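DNA helicase RecQ (Deinococcus radiodurans, PDB 4Q48) probably couples ATP hydrolysis to the unwinding of duplex DNA in the 3'-5' direction, and is represented here by its helicase, zinc-binding and RQC domains. Local coordinates at residues G67-P72 against L117-P122; V139-I144 against P175-T180; V410-R415 against K506-E511; G432-T437 against L469-L474. All coordinates share one frame; numbering follows the deposited sequence.

How the interactions relate
Interactions 1 and 2 are buried and lie in the same parallel sheet of the first helicase domain, where strands 66-70 and 139-145 are neighbours; Val70 N and Ala143 O, 2.7 Å apart, probably hydrogen-bond between them. Interactions 3 and 4 belong to the RQC domain, with centres more than 40 Å from the first two. Interaction 3 is a surface pairing of early and late parts of the domain and interaction 4 a partly buried helix crossing; they touch where Leu413 and Leu509 reach helix 467-479. The chemistry follows position: backbone bonds and aliphatic packing in the sheet, charged groups and an Asx turn added at the ribbon, and side-chain contacts without cross-helix hydrogen bonds between the helices.

Interaction 1: G67-P72 against L117-P122; sequences GIVVSP and LLYVAP
Strands 67-70 and 117-120 run parallel at 23°, their axes 4.8 Å apart at closest approach, and pair residue for residue from Gly67 with Leu117 to Val70 with Val120. Three backbone bonds join them: Leu118 N to Gly67 O (2.8 Å), Val69 N to Leu118 O (2.9 Å) and Val120 N to Val69 O (3.1 Å). The first and last lie nearly along the carbonyl axis. On one face Val69 stands alongside Tyr119. Its CG1, anti to the backbone N (chi1 -171°), meets Tyr119 CE2 at 3.6 Å, while CG2 lies 4.1 Å above the ring plane, toward the rim. An alanine at Val69 would remove both methyls and would probably loosen the packing beside this ring. Tyr119 OH bonds to Tyr56 and Gln57 of helix 50-62, close to the ADP-binding Ser53. On the other face Ile68 divides its branches, CG2 to Val120 CG1 at 3.8 Å and CD1 to Leu118 CB at 4.0 Å. Apolar groups, the Tyr119 ring included, thus pack both faces of a sheet whose peptide groups bond to each other, and the phenol hydroxyl of Tyr119 carries its polarity out of the pair to the helix that follows the P-loop.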
loop_
_atom_site.group_PDB
_atom_site.type_symbol
_atom_site.label_atom_id
_atom_site.label_comp_id
_atom_site.label_asym_id
_atom_site.label_seq_id
_atom_site.Cartn_x
_atom_site.Cartn_y
_atom_site.Cartn_z
ATOM N N GLY A 67 2.831 -26.149 -5.182
ATOM C CA GLY A 67 3.038 -24.716 -5.205
ATOM C C GLY A 67 4.211 -24.315 -4.328
ATOM O O GLY A 67 4.295 -24.692 -3.175
ATOM N N ILE A 68 5.114 -23.514 -4.867
ATOM C CA ILE A 68 6.279 -23.087 -4.109
ATOM C C ILE A 68 6.048 -21.638 -3.712
ATOM O O ILE A 68 6.104 -20.756 -4.553
ATOM C CB ILE A 68 7.577 -23.212 -4.944
ATOM C CG1 ILE A 68 7.740 -24.632 -5.477
ATOM C CG2 ILE A 68 8.779 -22.839 -4.125
ATOM C CD1 ILE A 68 7.735 -25.679 -4.390
ATOM N N VAL A 69 5.788 -21.395 -2.434
ATOM C CA VAL A 69 5.428 -20.051 -1.965
ATOM C C VAL A 69 6.634 -19.403 -1.301
ATOM O O VAL A 69 7.172 -19.915 -0.326
ATOM C CB VAL A 69 4.231 -20.073 -0.967
ATOM C CG1 VAL A 69 3.749 -18.686 -0.669
ATOM C CG2 VAL A 69 3.091 -20.898 -1.515
ATOM N N VAL A 70 7.081 -18.289 -1.856
ATOM C CA VAL A 70 8.177 -17.569 -1.258
ATOM C C VAL A 70 7.679 -16.500 -0.289
ATOM O O VAL A 70 6.850 -15.667 -0.655
ATOM C CB VAL A 70 9.025 -16.924 -2.325
ATOM C CG1 VAL A 70 10.391 -16.590 -1.763
ATOM C CG2 VAL A 70 9.141 -17.856 -3.503
ATOM N N SER A 71 8.176 -16.534 0.944
ATOM C CA SER A 71 7.801 -15.553 1.965
ATOM C C SER A 71 8.875 -15.417 3.057
ATOM O O SER A 71 9.481 -16.414 3.496
ATOM C CB SER A 71 6.449 -15.906 2.607
ATOM O OG SER A 71 6.255 -15.200 3.827
ATOM N N PRO A 72 9.106 -14.177 3.504
ATOM C CA PRO A 72 10.018 -13.886 4.610
ATOM C C PRO A 72 9.436 -14.196 5.990
ATOM O O PRO A 72 10.202 -14.419 6.932
ATOM C CB PRO A 72 10.287 -12.393 4.454
ATOM C CG PRO A 72 9.219 -11.866 3.518
ATOM C CD PRO A 72 8.369 -12.985 3.063
ATOM N N LEU A 117 1.555 -27.545 -1.063
ATOM C CA LEU A 117 2.201 -26.266 -0.873
ATOM C C LEU A 117 3.496 -26.447 -0.129
ATOM O O LEU A 117 3.595 -27.272 0.776
ATOM C CB LEU A 117 1.303 -25.294 -0.107
ATOM C CG LEU A 117 0.012 -24.942 -0.814
ATOM C CD1 LEU A 117 -0.941 -24.340 0.177
ATOM C CD2 LEU A 117 0.297 -24.013 -1.966
ATOM N N LEU A 118 4.506 -25.713 -0.553
ATOM C CA LEU A 118 5.738 -25.641 0.187
ATOM C C LEU A 118 6.070 -24.183 0.477
ATOM O O LEU A 118 6.302 -23.374 -0.432
ATOM C CB LEU A 118 6.872 -26.301 -0.574
ATOM C CG LEU A 118 8.157 -26.181 0.241
ATOM C CD1 LEU A 118 8.064 -27.042 1.479
ATOM C CD2 LEU A 118 9.357 -26.563 -0.576
ATOM N N TYR A 119 6.057 -23.837 1.754
ATOM C CA TYR A 119 6.454 -22.504 2.182
ATOM C C TYR A 119 7.966 -22.485 2.435
ATOM O O TYR A 119 8.494 -23.296 3.202
ATOM C CB TYR A 119 5.643 -22.097 3.424
ATOM C CG TYR A 119 4.202 -21.731 3.104
ATOM C CD1 TYR A 119 3.186 -22.680 3.114
ATOM C CD2 TYR A 119 3.875 -20.442 2.746
ATOM C CE1 TYR A 119 1.876 -22.327 2.806
ATOM C CE2 TYR A 119 2.591 -20.087 2.447
ATOM C CZ TYR A 119 1.594 -21.016 2.472
ATOM O OH TYR A 119 0.320 -20.588 2.150
ATOM N N VAL A 120 8.666 -21.564 1.791
ATOM C CA VAL A 120 10.112 -21.578 1.868
ATOM C C VAL A 120 10.678 -20.170 1.991
ATOM O O VAL A 120 10.362 -19.284 1.210
ATOM C CB VAL A 120 10.709 -22.297 0.615
ATOM C CG1 VAL A 120 10.051 -21.787 -0.661
ATOM C CG2 VAL A 120 12.228 -22.165 0.545
ATOM N N ALA A 121 11.509 -19.971 3.000
ATOM C CA ALA A 121 12.188 -18.717 3.178
ATOM C C ALA A 121 13.085 -18.495 1.966
ATOM O O ALA A 121 13.632 -19.446 1.414
ATOM C CB ALA A 121 12.996 -18.731 4.459
ATOM N N PRO A 122 13.259 -17.229 1.568
ATOM C CA PRO A 122 14.123 -16.844 0.445
ATOM C C PRO A 122 15.537 -17.362 0.622
ATOM O O PRO A 122 16.215 -17.744 -0.333
ATOM C CB PRO A 122 14.106 -15.315 0.510
ATOM C CG PRO A 122 12.836 -14.986 1.195
ATOM C CD PRO A 122 12.593 -16.067 2.181
#

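Interaction 2: V139-I144 against P175-T180; sequences VALFAI and PRVALT
The contact is the parallel strand pairing of a beta-alpha-beta unit, strand 139-145, helix 165-170 and strand 176-180, in the RecA-like first helicase domain. Four backbone hydrogen bonds pass back and forth between the strands. Phe142 stands at the start of the ladder: its N donates to Pro175 O at 3.0 Å, almost straight (177°), and its O receives Val177 N. Further along, Ile144 N donates to Val177 O at 2.8 Å, more bent at 143°, and Ile144 O receives Leu179 N at 2.9 Å. CA-H...O contacts supplement this ladder, among them Ala143 CA to Val177 O.

The apolar contacts fall on both faces. Ala143 CB meets Val177 CG1 at 3.9 Å, a methyl set between the backbone N and the carbonyl carbon (chi1 62°), and Leu179 CD1 approaches the same CB; helix 50-62 covers this side through Tyr56. On the reverse, Ile144 CB lies 4.3 Å from Ala178 CB, and Phe142 and Ile144 both touch Leu167 of helix 165-170.

Polar ends find partners beyond the pair. Arg176 NE bonds to Leu195 O. Strand 139-145 leads directly into the DEAH sequence, and Thr180, at the end of the neighbouring strand, belongs to a Thr-Ala-Thr sequence consistent with helicase motif III: its OG1 hydrogen-bonds His148 ND1.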
loop_
_atom_site.group_PDB
_atom_site.type_symbol
_atom_site.label_atom_id
_atom_site.label_comp_id
_atom_site.label_asym_id
_atom_site.label_seq_id
_atom_site.Cartn_x
_atom_site.Cartn_y
_atom_site.Cartn_z
ATOM N N VAL A 139 6.716 -29.433 -9.679
ATOM C CA VAL A 139 6.341 -28.104 -9.236
ATOM C C VAL A 139 5.180 -27.541 -10.051
ATOM O O VAL A 139 5.210 -27.531 -11.292
ATOM C CB VAL A 139 7.543 -27.133 -9.321
ATOM C CG1 VAL A 139 7.123 -25.740 -8.932
ATOM C CG2 VAL A 139 8.687 -27.619 -8.457
ATOM N N ALA A 140 4.157 -27.060 -9.348
ATOM C CA ALA A 140 3.012 -26.449 -10.017
ATOM C C ALA A 140 3.241 -24.959 -10.319
ATOM O O ALA A 140 2.796 -24.481 -11.354
ATOM C CB ALA A 140 1.754 -26.632 -9.189
ATOM N N LEU A 141 3.926 -24.232 -9.433
ATOM C CA LEU A 141 4.200 -22.813 -9.674
ATOM C C LEU A 141 5.109 -22.210 -8.623
ATOM O O LEU A 141 5.481 -22.858 -7.654
ATOM C CB LEU A 141 2.895 -22.014 -9.715
ATOM C CG LEU A 141 2.035 -22.121 -8.442
ATOM C CD1 LEU A 141 2.267 -20.911 -7.491
ATOM C CD2 LEU A 141 0.558 -22.309 -8.774
ATOM N N PHE A 142 5.465 -20.953 -8.843
ATOM C CA PHE A 142 6.067 -20.105 -7.821
ATOM C C PHE A 142 5.130 -18.959 -7.459
ATOM O O PHE A 142 4.710 -18.203 -8.346
ATOM C CB PHE A 142 7.386 -19.534 -8.311
ATOM C CG PHE A 142 8.469 -20.540 -8.449
ATOM C CD1 PHE A 142 9.090 -21.061 -7.327
ATOM C CD2 PHE A 142 8.857 -20.996 -9.703
ATOM C CE1 PHE A 142 10.121 -22.000 -7.449
ATOM C CE2 PHE A 142 9.859 -21.931 -9.836
ATOM C CZ PHE A 142 10.498 -22.437 -8.700
ATOM N N ALA A 143 4.801 -18.823 -6.172
ATOM C CA ALA A 143 4.096 -17.625 -5.679
ATOM C C ALA A 143 5.038 -16.810 -4.846
ATOM O O ALA A 143 5.506 -17.275 -3.798
ATOM C CB ALA A 143 2.900 -17.994 -4.870
ATOM N N ILE A 144 5.326 -15.594 -5.304
ATOM C CA ILE A 144 6.128 -14.659 -4.516
ATOM C C ILE A 144 5.195 -13.730 -3.719
ATOM O O ILE A 144 4.590 -12.804 -4.270
ATOM C CB ILE A 144 7.093 -13.854 -5.406
ATOM C CG1 ILE A 144 8.140 -14.780 -6.028
ATOM C CG2 ILE A 144 7.848 -12.840 -4.603
ATOM C CD1 ILE A 144 7.880 -15.141 -7.487
ATOM N N PRO A 175 4.823 -21.048 -13.998
ATOM C CA PRO A 175 4.110 -19.794 -13.709
ATOM C C PRO A 175 4.659 -19.060 -12.489
ATOM O O PRO A 175 5.067 -19.711 -11.526
ATOM C CB PRO A 175 2.669 -20.260 -13.425
ATOM C CG PRO A 175 2.563 -21.592 -14.023
ATOM C CD PRO A 175 3.926 -22.213 -13.884
ATOM N N ARG A 176 4.662 -17.730 -12.551
ATOM C CA ARG A 176 5.051 -16.874 -11.431
ATOM C C ARG A 176 3.884 -15.967 -11.050
ATOM O O ARG A 176 3.457 -15.151 -11.866
ATOM C CB ARG A 176 6.232 -15.971 -11.785
ATOM C CG ARG A 176 7.595 -16.514 -11.491
ATOM C CD ARG A 176 8.690 -15.567 -11.995
ATOM N NE ARG A 176 8.423 -14.985 -13.314
ATOM C CZ ARG A 176 8.578 -15.614 -14.470
ATOM N NH1 ARG A 176 8.993 -16.875 -14.489
ATOM N NH2 ARG A 176 8.304 -14.988 -15.605
ATOM N N VAL A 177 3.367 -16.065 -9.831
ATOM C CA VAL A 177 2.408 -15.045 -9.414
ATOM C C VAL A 177 2.949 -14.305 -8.193
ATOM O O VAL A 177 3.374 -14.915 -7.204
ATOM C CB VAL A 177 1.000 -15.638 -9.127
ATOM C CG1 VAL A 177 1.034 -16.651 -7.984
ATOM C CG2 VAL A 177 0.028 -14.527 -8.826
ATOM N N ALA A 178 3.011 -12.986 -8.313
ATOM C CA ALA A 178 3.520 -12.122 -7.246
ATOM C C ALA A 178 2.363 -11.348 -6.647
ATOM O O ALA A 178 1.570 -10.729 -7.361
ATOM C CB ALA A 178 4.611 -11.172 -7.762
ATOM N N LEU A 179 2.228 -11.423 -5.336
ATOM C CA LEU A 179 1.114 -10.762 -4.683
ATOM C C LEU A 179 1.599 -9.770 -3.639
ATOM O O LEU A 179 2.588 -10.031 -2.939
ATOM C CB LEU A 179 0.191 -11.798 -4.040
ATOM C CG LEU A 179 -0.078 -13.075 -4.844
ATOM C CD1 LEU A 179 0.868 -14.185 -4.381
ATOM C CD2 LEU A 179 -1.523 -13.503 -4.722
ATOM N N THR A 180 0.988 -8.593 -3.590
ATOM C CA THR A 180 1.379 -7.630 -2.564
ATOM C C THR A 180 0.172 -6.864 -2.011
ATOM O O THR A 180 -0.893 -6.798 -2.636
ATOM C CB THR A 180 2.449 -6.623 -3.085
ATOM O OG1 THR A 180 2.879 -5.769 -2.012
ATOM C CG2 THR A 180 1.914 -5.787 -4.238
#

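Interaction 3: V410-R415 against K506-E511; sequences VRDLTR and KLLLRE
The guanidinium of Arg411 has Leu413 CD1 over one face, 3.8 Å above its plane and displaced toward the rim, while Leu509 CD2 comes obliquely to NH1. Its plane is 29° from that of the Glu511 carboxylate, but the charges fall short of a salt bridge: Arg411 NE and Glu511 OE2 are 4.4 Å apart, and the carboxylate lies by the aliphatic CG and CD instead. Arg411 and Leu509 sit on the two-stranded antiparallel ribbon that joins an early and a late part of the RQC winged-helix domain, with Leu413 and Glu511 just beyond. Arg411 and Leu509 form the hydrogen-bonded pair, Arg411 N to Leu509 O at 2.8 Å and Leu509 N to Arg411 O at 3.1 Å, and Leu413 N adds a bond to Leu507 O. Beneath the ribbon Leu413 CD1 meets Leu509 CD1 at 3.9 Å, against helix 467-479. The Asp412 carboxylate faces two ways. OD2 makes a long salt bridge to Lys506 NZ, whereas OD1 accepts Thr414 N in an Asx turn at the start of helix 414-426. Thr414 OG1 also donates to Asp412 OD1 (2.7 Å), from 27° above the carboxylate plane, and itself accepts the backbone N of Leu507 at 2.9 Å.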
loop_
_atom_site.group_PDB
_atom_site.type_symbol
_atom_site.label_atom_id
_atom_site.label_comp_id
_atom_site.label_asym_id
_atom_site.label_seq_id
_atom_site.Cartn_x
_atom_site.Cartn_y
_atom_site.Cartn_z
ATOM N N VAL A 410 -12.324 25.854 -3.340
ATOM C CA VAL A 410 -11.224 25.458 -4.195
ATOM C C VAL A 410 -10.819 26.490 -5.241
ATOM O O VAL A 410 -11.638 27.196 -5.814
ATOM C CB VAL A 410 -11.543 24.127 -4.908
ATOM C CG1 VAL A 410 -11.635 22.994 -3.894
ATOM C CG2 VAL A 410 -12.814 24.233 -5.728
ATOM N N ARG A 411 -9.521 26.566 -5.475
ATOM C CA ARG A 411 -9.015 27.273 -6.633
ATOM C C ARG A 411 -8.964 26.332 -7.854
ATOM O O ARG A 411 -8.485 25.199 -7.755
ATOM C CB ARG A 411 -7.633 27.836 -6.329
ATOM C CG ARG A 411 -7.577 28.574 -5.026
ATOM C CD ARG A 411 -6.156 28.759 -4.623
ATOM N NE ARG A 411 -5.353 29.257 -5.737
ATOM C CZ ARG A 411 -4.025 29.157 -5.794
ATOM N NH1 ARG A 411 -3.367 28.550 -4.801
ATOM N NH2 ARG A 411 -3.362 29.642 -6.845
ATOM N N ASP A 412 -9.468 26.791 -8.997
ATOM C CA ASP A 412 -9.441 25.966 -10.196
ATOM C C ASP A 412 -8.190 26.338 -11.003
ATOM O O ASP A 412 -8.041 27.470 -11.449
ATOM C CB ASP A 412 -10.698 26.137 -11.048
ATOM C CG ASP A 412 -10.754 25.147 -12.199
ATOM O OD1 ASP A 412 -9.666 24.773 -12.692
ATOM O OD2 ASP A 412 -11.875 24.748 -12.638
ATOM N N LEU A 413 -7.293 25.377 -11.182
ATOM C CA LEU A 413 -6.071 25.628 -11.912
ATOM C C LEU A 413 -5.966 24.651 -13.079
ATOM O O LEU A 413 -4.889 24.355 -13.555
ATOM C CB LEU A 413 -4.863 25.525 -10.987
ATOM C CG LEU A 413 -4.676 26.753 -10.110
ATOM C CD1 LEU A 413 -3.636 26.491 -9.055
ATOM C CD2 LEU A 413 -4.253 27.900 -10.982
ATOM N N THR A 414 -7.116 24.160 -13.520
ATOM C CA THR A 414 -7.232 23.224 -14.630
ATOM C C THR A 414 -6.571 23.749 -15.910
ATOM O O THR A 414 -5.872 23.026 -16.600
ATOM C CB THR A 414 -8.710 22.927 -14.892
ATOM O OG1 THR A 414 -9.302 22.334 -13.717
ATOM C CG2 THR A 414 -8.877 22.056 -16.107
ATOM N N ARG A 415 -6.800 25.021 -16.209
ATOM C CA ARG A 415 -6.287 25.688 -17.406
ATOM C C ARG A 415 -4.761 25.715 -17.358
ATOM O O ARG A 415 -4.072 25.491 -18.364
ATOM C CB ARG A 415 -6.873 27.115 -17.462
ATOM C CG ARG A 415 -6.472 28.044 -18.601
ATOM C CD ARG A 415 -7.254 29.396 -18.543
ATOM N NE ARG A 415 -7.057 30.164 -17.293
ATOM C CZ ARG A 415 -8.041 30.726 -16.569
ATOM N NH1 ARG A 415 -9.322 30.624 -16.958
ATOM N NH2 ARG A 415 -7.752 31.395 -15.448
ATOM N N LYS A 506 -10.328 18.083 -13.623
ATOM C CA LYS A 506 -9.966 19.410 -13.150
ATOM C C LYS A 506 -8.791 19.320 -12.186
ATOM O O LYS A 506 -8.648 18.327 -11.476
ATOM C CB LYS A 506 -11.132 20.088 -12.421
ATOM C CG LYS A 506 -12.308 20.560 -13.234
ATOM C CD LYS A 506 -13.370 21.145 -12.289
ATOM C CE LYS A 506 -14.757 21.371 -12.945
ATOM N NZ LYS A 506 -14.880 22.541 -13.891
ATOM N N LEU A 507 -7.949 20.350 -12.153
ATOM C CA LEU A 507 -6.945 20.459 -11.090
ATOM C C LEU A 507 -7.379 21.462 -10.023
ATOM O O LEU A 507 -7.443 22.648 -10.305
ATOM C CB LEU A 507 -5.609 20.893 -11.652
ATOM C CG LEU A 507 -4.558 21.139 -10.587
ATOM C CD1 LEU A 507 -4.289 19.833 -9.847
ATOM C CD2 LEU A 507 -3.287 21.719 -11.180
ATOM N N LEU A 508 -7.718 21.011 -8.816
ATOM C CA LEU A 508 -8.166 21.935 -7.764
ATOM C C LEU A 508 -7.224 21.963 -6.569
ATOM O O LEU A 508 -6.926 20.937 -5.988
ATOM C CB LEU A 508 -9.567 21.568 -7.281
ATOM C CG LEU A 508 -10.637 21.283 -8.353
ATOM C CD1 LEU A 508 -12.030 21.099 -7.751
ATOM C CD2 LEU A 508 -10.664 22.385 -9.405
ATOM N N LEU A 509 -6.822 23.157 -6.158
ATOM C CA LEU A 509 -6.113 23.349 -4.909
ATOM C C LEU A 509 -7.076 23.938 -3.852
ATOM O O LEU A 509 -8.088 24.595 -4.189
ATOM C CB LEU A 509 -4.910 24.270 -5.103
ATOM C CG LEU A 509 -3.585 23.676 -5.597
ATOM C CD1 LEU A 509 -3.674 23.140 -7.044
ATOM C CD2 LEU A 509 -2.479 24.688 -5.471
ATOM N N ARG A 510 -6.799 23.657 -2.578
ATOM C CA ARG A 510 -7.573 24.261 -1.488
ATOM C C ARG A 510 -7.382 25.757 -1.540
ATOM O O ARG A 510 -6.268 26.202 -1.839
ATOM C CB ARG A 510 -7.126 23.707 -0.154
ATOM C CG ARG A 510 -7.909 22.500 0.221
ATOM C CD ARG A 510 -7.273 21.803 1.383
ATOM N NE ARG A 510 -8.126 20.693 1.784
ATOM C CZ ARG A 510 -9.017 20.743 2.768
ATOM N NH1 ARG A 510 -9.142 21.847 3.508
ATOM N NH2 ARG A 510 -9.758 19.667 3.024
ATOM N N GLU A 511 -8.449 26.528 -1.280
ATOM C CA GLU A 511 -8.357 27.998 -1.320
ATOM C C GLU A 511 -7.363 28.604 -0.332
ATOM O O GLU A 511 -6.705 29.565 -0.696
ATOM C CB GLU A 511 -9.731 28.630 -1.129
ATOM C CG GLU A 511 -9.833 30.130 -1.501
ATOM C CD GLU A 511 -9.786 30.419 -3.008
ATOM O OE1 GLU A 511 -10.807 30.225 -3.716
ATOM O OE2 GLU A 511 -8.732 30.876 -3.484
#

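Interaction 4: G432-T437 against L469-L474; sequences GAAHLT and LWRSVL
A helix-helix crossing in the RQC domain brings the first turn of helix 433-441 against the N-terminal part of helix 467-479. The two axes approach to 9.7 Å with an angle of 127° between their directions, and no hydrogen bond passes from one to the other. Arg471 makes much of the contact through its side chain. Its chain, bent at chi2 and chi3 (-54° and -79°), folds back over the opening turn of the other helix, so that the guanidinium lays one face on the backbone there, with Ala434 N 3.8 Å from its plane and over its centre. NE meets Ala433 CB and NH1 meets Ala434 CB, the latter at 3.5 Å. An alanine in place of Arg471 would lose this flat cover and would probably leave the opening turn less shielded.

The domain is a winged helix, and the two helices join helix 414-426 in its helical bundle, where Leu474 also touches Ala420 and Leu436 touches Thr424. Leu474 sets CD1 against Ala433 O (3.5 Å), with Thr437 OG1 (3.6 Å) and Ala433 CB close by. The Thr437 hydroxyl turns inward along its own helix and donates to Ala433 O at 2.5 Å, from above the carbonyl plane, so the oxygen serves both Thr437 OG1 and Thr437 N. With its hydroxyl so engaged, Thr437 offers CG2, anti to the backbone N, to Trp470 CB at 3.8 Å. The indole leads on toward Met419 and Leu440, and its NE1 hydrogen-bonds Gly462 O.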
loop_
_atom_site.group_PDB
_atom_site.type_symbol
_atom_site.label_atom_id
_atom_site.label_comp_id
_atom_site.label_asym_id
_atom_site.label_seq_id
_atom_site.Cartn_x
_atom_site.Cartn_y
_atom_site.Cartn_z
ATOM N N GLY A 432 13.376 19.839 -16.491
ATOM C CA GLY A 432 13.052 19.971 -15.079
ATOM C C GLY A 432 12.069 21.083 -14.840
ATOM O O GLY A 432 11.848 21.931 -15.708
ATOM N N ALA A 433 11.498 21.093 -13.644
ATOM C CA ALA A 433 10.459 22.052 -13.285
ATOM C C ALA A 433 10.843 23.499 -13.608
ATOM O O ALA A 433 10.025 24.277 -14.121
ATOM C CB ALA A 433 10.123 21.911 -11.811
ATOM N N ALA A 434 12.075 23.869 -13.261
ATOM C CA ALA A 434 12.548 25.237 -13.504
ATOM C C ALA A 434 12.609 25.566 -15.002
ATOM O O ALA A 434 12.144 26.624 -15.431
ATOM C CB ALA A 434 13.893 25.441 -12.869
ATOM N N HIS A 435 13.168 24.647 -15.792
ATOM C CA HIS A 435 13.229 24.829 -17.240
ATOM C C HIS A 435 11.852 24.971 -17.886
ATOM O O HIS A 435 11.603 25.918 -18.637
ATOM C CB HIS A 435 13.973 23.680 -17.908
ATOM C CG HIS A 435 14.170 23.895 -19.374
ATOM N ND1 HIS A 435 15.238 24.605 -19.881
ATOM C CD2 HIS A 435 13.413 23.538 -20.439
ATOM C CE1 HIS A 435 15.133 24.668 -21.197
ATOM N NE2 HIS A 435 14.035 24.028 -21.560
ATOM N N LEU A 436 10.962 24.035 -17.575
ATOM C CA LEU A 436 9.579 24.099 -18.018
ATOM C C LEU A 436 8.962 25.467 -17.695
ATOM O O LEU A 436 8.234 26.068 -18.508
ATOM C CB LEU A 436 8.776 22.997 -17.344
ATOM C CG LEU A 436 9.101 21.551 -17.734
ATOM C CD1 LEU A 436 8.214 20.569 -16.969
ATOM C CD2 LEU A 436 8.930 21.352 -19.214
ATOM N N THR A 437 9.275 25.959 -16.503
ATOM C CA THR A 437 8.714 27.213 -16.016
ATOM C C THR A 437 9.217 28.367 -16.870
ATOM O O THR A 437 8.491 29.345 -17.086
ATOM C CB THR A 437 9.059 27.435 -14.539
ATOM O OG1 THR A 437 8.598 26.319 -13.762
ATOM C CG2 THR A 437 8.459 28.720 -14.024
ATOM N N LEU A 469 3.820 30.326 -8.984
ATOM C CA LEU A 469 2.604 29.589 -9.250
ATOM C C LEU A 469 2.859 28.325 -10.082
ATOM O O LEU A 469 2.261 27.261 -9.839
ATOM C CB LEU A 469 1.633 30.488 -9.996
ATOM C CG LEU A 469 0.283 29.869 -10.259
ATOM C CD1 LEU A 469 -0.776 30.841 -9.844
ATOM C CD2 LEU A 469 0.181 29.531 -11.728
ATOM N N TRP A 470 3.737 28.453 -11.074
ATOM C CA TRP A 470 4.010 27.352 -11.957
ATOM C C TRP A 470 4.671 26.244 -11.206
ATOM O O TRP A 470 4.295 25.088 -11.374
ATOM C CB TRP A 470 4.873 27.797 -13.125
ATOM C CG TRP A 470 4.089 28.562 -14.104
ATOM C CD1 TRP A 470 4.280 29.862 -14.481
ATOM C CD2 TRP A 470 2.960 28.092 -14.832
ATOM N NE1 TRP A 470 3.327 30.233 -15.399
ATOM C CE2 TRP A 470 2.504 29.159 -15.633
ATOM C CE3 TRP A 470 2.284 26.874 -14.888
ATOM C CZ2 TRP A 470 1.396 29.036 -16.488
ATOM C CZ3 TRP A 470 1.174 26.755 -15.734
ATOM C CH2 TRP A 470 0.746 27.827 -16.520
ATOM N N ARG A 471 5.628 26.595 -10.355
ATOM C CA ARG A 471 6.375 25.591 -9.611
ATOM C C ARG A 471 5.395 24.849 -8.732
ATOM O O ARG A 471 5.506 23.622 -8.530
ATOM C CB ARG A 471 7.485 26.221 -8.773
ATOM C CG ARG A 471 8.679 26.725 -9.570
ATOM C CD ARG A 471 9.285 25.655 -10.481
ATOM N NE ARG A 471 10.147 24.720 -9.770
ATOM C CZ ARG A 471 11.444 24.927 -9.556
ATOM N NH1 ARG A 471 12.013 26.051 -9.993
ATOM N NH2 ARG A 471 12.170 24.015 -8.900
ATOM N N SER A 472 4.431 25.614 -8.222
ATOM C CA SER A 472 3.342 25.092 -7.410
ATOM C C SER A 472 2.431 24.147 -8.213
ATOM O O SER A 472 2.202 22.995 -7.803
ATOM C CB SER A 472 2.532 26.250 -6.829
ATOM O OG SER A 472 1.255 25.800 -6.410
ATOM N N VAL A 473 1.950 24.624 -9.366
ATOM C CA VAL A 473 1.129 23.815 -10.259
ATOM C C VAL A 473 1.882 22.531 -10.575
ATOM O O VAL A 473 1.302 21.431 -10.529
ATOM C CB VAL A 473 0.790 24.547 -11.586
ATOM C CG1 VAL A 473 0.388 23.562 -12.649
ATOM C CG2 VAL A 473 -0.312 25.574 -11.399
ATOM N N LEU A 474 3.181 22.661 -10.858
ATOM C CA LEU A 474 3.990 21.490 -11.188
ATOM C C LEU A 474 4.106 20.498 -10.044
ATOM O O LEU A 474 3.985 19.305 -10.285
ATOM C CB LEU A 474 5.386 21.896 -11.673
ATOM C CG LEU A 474 5.408 22.659 -13.018
ATOM C CD1 LEU A 474 6.764 23.318 -13.257
ATOM C CD2 LEU A 474 4.999 21.773 -14.224
#